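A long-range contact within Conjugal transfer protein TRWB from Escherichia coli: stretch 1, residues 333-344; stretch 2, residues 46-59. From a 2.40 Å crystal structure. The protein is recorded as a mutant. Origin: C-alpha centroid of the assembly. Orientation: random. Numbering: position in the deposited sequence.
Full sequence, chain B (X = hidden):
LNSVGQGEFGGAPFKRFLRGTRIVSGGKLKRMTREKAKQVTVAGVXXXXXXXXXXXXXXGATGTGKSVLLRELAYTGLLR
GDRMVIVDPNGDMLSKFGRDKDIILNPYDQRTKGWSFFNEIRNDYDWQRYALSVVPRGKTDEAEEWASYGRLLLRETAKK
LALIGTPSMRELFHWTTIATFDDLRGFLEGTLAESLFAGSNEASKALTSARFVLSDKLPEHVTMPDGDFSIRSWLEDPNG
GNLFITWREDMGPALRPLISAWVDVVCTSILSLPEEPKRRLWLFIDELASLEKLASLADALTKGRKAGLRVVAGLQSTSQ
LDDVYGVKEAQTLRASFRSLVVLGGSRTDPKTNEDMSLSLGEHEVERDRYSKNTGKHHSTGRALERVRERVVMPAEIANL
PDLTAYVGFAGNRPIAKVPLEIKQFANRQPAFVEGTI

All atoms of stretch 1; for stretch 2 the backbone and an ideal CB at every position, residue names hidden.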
# COMPACT_ATOMS: atom_id res chain seq x y z
N LEU B 333 18.39 -8.23 -6.85
CA LEU B 333 19.71 -8.51 -6.30
C LEU B 333 19.86 -10.00 -6.04
O LEU B 333 20.85 -10.61 -6.45
CB LEU B 333 19.93 -7.74 -4.99
CG LEU B 333 21.33 -7.82 -4.40
CD1 LEU B 333 22.36 -7.26 -5.37
CD2 LEU B 333 21.36 -7.06 -3.10
N ARG B 334 18.88 -10.59 -5.37
CA ARG B 334 18.92 -12.01 -5.09
C ARG B 334 18.91 -12.79 -6.41
O ARG B 334 19.57 -13.82 -6.53
CB ARG B 334 17.71 -12.44 -4.24
CG ARG B 334 17.63 -11.79 -2.87
CD ARG B 334 16.65 -12.54 -1.96
NE ARG B 334 15.42 -12.91 -2.66
CZ ARG B 334 14.39 -12.10 -2.87
NH1 ARG B 334 14.42 -10.86 -2.39
NH2 ARG B 334 13.33 -12.52 -3.54
N ALA B 335 18.18 -12.28 -7.39
CA ALA B 335 18.09 -12.94 -8.68
C ALA B 335 19.41 -12.84 -9.45
O ALA B 335 19.57 -13.46 -10.51
CB ALA B 335 16.95 -12.34 -9.50
N SER B 336 20.34 -12.05 -8.93
CA SER B 336 21.63 -11.87 -9.60
C SER B 336 22.62 -12.97 -9.23
O SER B 336 23.68 -13.08 -9.85
CB SER B 336 22.19 -10.49 -9.29
OG SER B 336 21.34 -9.51 -9.85
N PHE B 337 22.28 -13.77 -8.23
CA PHE B 337 23.10 -14.90 -7.84
C PHE B 337 22.40 -16.10 -8.49
O PHE B 337 21.20 -16.31 -8.28
CB PHE B 337 23.10 -15.09 -6.33
CG PHE B 337 23.73 -13.96 -5.57
CD1 PHE B 337 23.10 -12.74 -5.46
CD2 PHE B 337 24.95 -14.15 -4.91
CE1 PHE B 337 23.66 -11.72 -4.71
CE2 PHE B 337 25.51 -13.14 -4.16
CZ PHE B 337 24.86 -11.92 -4.06
N ARG B 338 23.14 -16.87 -9.28
CA ARG B 338 22.57 -18.02 -9.98
C ARG B 338 22.61 -19.36 -9.22
O ARG B 338 21.84 -20.27 -9.53
CB ARG B 338 23.24 -18.16 -11.35
CG ARG B 338 23.02 -16.95 -12.25
CD ARG B 338 21.54 -16.75 -12.52
NE ARG B 338 20.95 -17.97 -13.07
CZ ARG B 338 21.19 -18.45 -14.29
NH1 ARG B 338 22.01 -17.81 -15.11
NH2 ARG B 338 20.64 -19.59 -14.67
N SER B 339 23.50 -19.49 -8.24
CA SER B 339 23.57 -20.72 -7.46
C SER B 339 23.06 -20.40 -6.06
O SER B 339 23.32 -19.32 -5.53
CB SER B 339 25.00 -21.27 -7.39
OG SER B 339 25.40 -21.86 -8.62
N LEU B 340 22.34 -21.34 -5.46
CA LEU B 340 21.76 -21.13 -4.14
C LEU B 340 22.02 -22.26 -3.13
O LEU B 340 22.13 -23.43 -3.50
CB LEU B 340 20.25 -20.95 -4.29
CG LEU B 340 19.34 -21.08 -3.06
CD1 LEU B 340 19.48 -19.86 -2.17
CD2 LEU B 340 17.90 -21.25 -3.50
N VAL B 341 22.12 -21.88 -1.86
CA VAL B 341 22.29 -22.85 -0.78
C VAL B 341 21.27 -22.46 0.28
O VAL B 341 21.21 -21.30 0.70
CB VAL B 341 23.70 -22.82 -0.15
CG1 VAL B 341 23.77 -23.85 0.97
CG2 VAL B 341 24.76 -23.12 -1.20
N VAL B 342 20.46 -23.42 0.70
CA VAL B 342 19.44 -23.20 1.71
C VAL B 342 19.82 -23.96 2.98
O VAL B 342 19.86 -25.18 2.98
CB VAL B 342 18.07 -23.70 1.21
CG1 VAL B 342 17.04 -23.63 2.33
CG2 VAL B 342 17.61 -22.88 0.02
N LEU B 343 20.12 -23.23 4.06
CA LEU B 343 20.48 -23.84 5.34
C LEU B 343 19.26 -23.87 6.24
O LEU B 343 19.34 -24.24 7.42
CB LEU B 343 21.59 -23.05 6.02
CG LEU B 343 23.01 -23.34 5.53
CD1 LEU B 343 23.06 -23.29 4.03
CD2 LEU B 343 23.97 -22.33 6.12
N GLY B 344 18.12 -23.47 5.68
CA GLY B 344 16.87 -23.47 6.42
C GLY B 344 16.63 -22.37 7.43
O GLY B 344 17.51 -22.01 8.23
N UNK B 46 31.84 -30.35 -5.12
CA UNK B 46 32.64 -29.51 -6.03
C UNK B 46 31.73 -28.60 -6.85
O UNK B 46 30.72 -29.02 -7.42
CB UNK B 46 33.49 -30.38 -6.96
N UNK B 47 32.12 -27.33 -6.90
CA UNK B 47 31.35 -26.34 -7.61
C UNK B 47 31.69 -26.29 -9.09
O UNK B 47 32.85 -26.19 -9.47
CB UNK B 47 31.57 -24.96 -6.98
N UNK B 48 30.67 -26.40 -9.96
CA UNK B 48 30.90 -26.35 -11.39
C UNK B 48 31.67 -25.08 -11.68
O UNK B 48 31.27 -23.99 -11.26
CB UNK B 48 29.59 -26.40 -12.18
N UNK B 49 32.79 -25.21 -12.37
CA UNK B 49 33.63 -24.07 -12.71
C UNK B 49 32.85 -22.93 -13.36
O UNK B 49 33.08 -21.77 -13.05
CB UNK B 49 34.75 -24.52 -13.64
N UNK B 50 31.95 -23.28 -14.28
CA UNK B 50 31.16 -22.28 -14.99
C UNK B 50 30.15 -21.58 -14.09
O UNK B 50 29.56 -20.57 -14.47
CB UNK B 50 30.43 -22.93 -16.17
N UNK B 51 29.95 -22.13 -12.89
CA UNK B 51 29.01 -21.57 -11.94
C UNK B 51 29.69 -20.51 -11.08
O UNK B 51 29.04 -19.58 -10.60
CB UNK B 51 28.41 -22.67 -11.06
N UNK B 52 31.00 -20.64 -10.90
CA UNK B 52 31.75 -19.70 -10.08
C UNK B 52 31.49 -18.22 -10.33
O UNK B 52 31.18 -17.48 -9.40
CB UNK B 52 33.24 -19.97 -10.28
N UNK B 53 31.63 -17.76 -11.58
CA UNK B 53 31.39 -16.35 -11.87
C UNK B 53 29.92 -15.95 -12.00
O UNK B 53 29.61 -14.81 -12.36
CB UNK B 53 32.12 -15.98 -13.17
N UNK B 54 29.01 -16.88 -11.70
CA UNK B 54 27.58 -16.60 -11.74
C UNK B 54 27.05 -16.44 -10.30
O UNK B 54 25.86 -16.31 -10.06
CB UNK B 54 26.83 -17.71 -12.48
N UNK B 55 27.99 -16.47 -9.36
CA UNK B 55 27.73 -16.24 -7.94
C UNK B 55 26.90 -17.23 -7.14
O UNK B 55 26.13 -18.01 -7.70
CB UNK B 55 27.04 -14.88 -7.82
N UNK B 56 27.07 -17.15 -5.83
CA UNK B 56 26.41 -18.03 -4.88
C UNK B 56 25.79 -17.30 -3.70
O UNK B 56 26.46 -16.51 -3.02
CB UNK B 56 27.41 -19.07 -4.36
N UNK B 57 24.52 -17.58 -3.45
CA UNK B 57 23.80 -16.97 -2.35
C UNK B 57 23.58 -18.04 -1.27
O UNK B 57 22.97 -19.06 -1.53
CB UNK B 57 22.47 -16.37 -2.82
N UNK B 58 24.11 -17.81 -0.07
CA UNK B 58 23.97 -18.77 1.02
C UNK B 58 22.92 -18.27 2.00
O UNK B 58 23.19 -17.41 2.83
CB UNK B 58 25.31 -19.00 1.73
N UNK B 59 21.72 -18.83 1.90
CA UNK B 59 20.58 -18.41 2.71
C UNK B 59 20.30 -19.32 3.92
O UNK B 59 20.15 -20.53 3.78
CB UNK B 59 19.33 -18.35 1.83

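Positions 46 to 50 take little from stretch 1. No ideal CB among them has an atom of stretch 1 within 5.5 Å, so the contact leaves their identities almost free. At 46, 48 and 49, phi values between -64° and -51° are compatible with proline without demanding it; the deposited residues are Pro46, Pro48 and Arg49. Position 47 does point toward stretch 1, but across a gap that only a long side chain could span. Met47, extended with all three chi angles t, brings CE to 4.3 Å from Ser339 OG. Position 50 is out of reach, and Asp50 matters later as a partner within its own stretch.

At 51 the ideal CB already lies 4.0 Å from Ser339 OG. A small residue suits such a close approach, and Ala51 makes the contact with its CB alone. Positions 52 and 53 have nothing of stretch 1 near them; Glu52 and Pro53 lie in a short 3-10 segment.

Position 54 points sideways, its CB 3.8 Å from Arg338 CB, while its backbone O accepts a hydrogen bond from Arg338 N (2.9 Å). An acidic group might seem the obvious answer to that arginine, and a polar or aliphatic chain could also lie alongside. The deposited residue is Arg54, and the like charges come close, Arg338 NH1 to Arg54 NH1 being 4.1 Å. Arg54 has its own counterion: NH2 forms a salt bridge with Asp50 OD1 at 2.8 Å.

At 55 phi is +67° with psi 160°, a combination that by itself favours glycine, yet CB points toward stretch 1, 3.7 Å from Phe337 CD2 and 4.3 Å from Ser336 O. A flat or polar side chain could use this spot. His55 sets its ring edge toward Ser336 O, with CD2 at 3.7 Å, and both ring nitrogens are hydrogen-bonded elsewhere in the structure.

From 56 the chains run as parallel strands, and side chains alternate between faces. Position 56 shares a face with Ser339 and Val341. The small serine leaves room for a branched aliphatic, and Leu56 brings CD1 to 3.5 Å from Ser339 CB and 3.8 Å from Val341 CG2.

Position 57 lies on the other face, with CB 3.8 Å from Phe337 CB and 4.6 Å from Leu340 CD1: a greasy site for leucine, isoleucine or methionine. Leu57 places CD1 over the Phe337 ring face, 4.3 Å from its centroid, while its N and O bond to Ser339 O (3.0 Å) and Val341 N (3.0 Å).

Position 58 returns to the Val341 side, where a beta-branched aliphatic fits a strand well. Val58 uses CG1 to meet Leu343 CD1 at 4.1 Å.

At 59, CB sits 3.7 Å from Val341 O and 4.3 Å from Leu340 CD1; aliphatic or polar side chains are plausible. Asn59 packs CB against that leucine methyl, and its backbone closes the ladder, N to Val341 O (2.8 Å) and O to Leu343 N (2.7 Å).

Stretch 2 (46-59) PMPRDAEPRHLLVN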
# COMPACT_ATOMS: atom_id res chain seq x y z
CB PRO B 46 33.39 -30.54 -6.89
CG PRO B 46 32.48 -31.70 -6.90
CD PRO B 46 31.99 -31.77 -5.46
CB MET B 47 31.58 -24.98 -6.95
CG MET B 47 31.00 -23.80 -7.70
SD MET B 47 30.89 -22.36 -6.63
CE MET B 47 29.46 -21.54 -7.35
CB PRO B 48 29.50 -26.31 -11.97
CG PRO B 48 28.74 -27.14 -11.01
CD PRO B 48 29.25 -26.69 -9.67
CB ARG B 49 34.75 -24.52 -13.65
CG ARG B 49 35.97 -25.08 -12.96
CD ARG B 49 36.95 -23.97 -12.73
NE ARG B 49 38.28 -24.51 -12.48
CZ ARG B 49 39.39 -23.77 -12.51
NH1 ARG B 49 39.30 -22.48 -12.78
NH2 ARG B 49 40.57 -24.33 -12.27
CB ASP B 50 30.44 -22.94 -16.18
CG ASP B 50 29.42 -24.00 -15.75
OD1 ASP B 50 28.45 -23.67 -15.04
OD2 ASP B 50 29.59 -25.19 -16.12
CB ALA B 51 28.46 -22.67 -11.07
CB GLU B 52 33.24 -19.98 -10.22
CG GLU B 52 33.69 -21.22 -9.50
CD GLU B 52 35.14 -21.51 -9.75
OE1 GLU B 52 35.88 -20.55 -10.07
OE2 GLU B 52 35.53 -22.68 -9.63
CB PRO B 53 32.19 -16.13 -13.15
CG PRO B 53 32.03 -17.43 -13.84
CD PRO B 53 32.21 -18.44 -12.75
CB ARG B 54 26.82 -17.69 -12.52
CG ARG B 54 26.98 -17.54 -14.04
CD ARG B 54 26.08 -18.49 -14.86
NE ARG B 54 26.38 -19.92 -14.67
CZ ARG B 54 25.74 -20.92 -15.28
NH1 ARG B 54 24.75 -20.66 -16.13
NH2 ARG B 54 26.09 -22.18 -15.05
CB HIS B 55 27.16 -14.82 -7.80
CG HIS B 55 27.82 -13.84 -8.72
ND1 HIS B 55 29.18 -13.62 -8.71
CD2 HIS B 55 27.33 -13.11 -9.75
CE1 HIS B 55 29.50 -12.81 -9.70
NE2 HIS B 55 28.39 -12.48 -10.35
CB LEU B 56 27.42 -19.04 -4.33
CG LEU B 56 26.89 -20.08 -3.35
CD1 LEU B 56 26.04 -21.09 -4.10
CD2 LEU B 56 28.04 -20.79 -2.65
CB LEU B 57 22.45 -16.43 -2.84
CG LEU B 57 21.62 -15.65 -1.82
CD1 LEU B 57 22.43 -14.48 -1.28
CD2 LEU B 57 20.37 -15.14 -2.48
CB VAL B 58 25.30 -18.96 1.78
CG1 VAL B 58 25.13 -19.99 2.86
CG2 VAL B 58 26.37 -19.39 0.81
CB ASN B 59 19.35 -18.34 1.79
CG ASN B 59 18.19 -17.57 2.39
OD1 ASN B 59 17.06 -17.71 1.94
ND2 ASN B 59 18.45 -16.74 3.39
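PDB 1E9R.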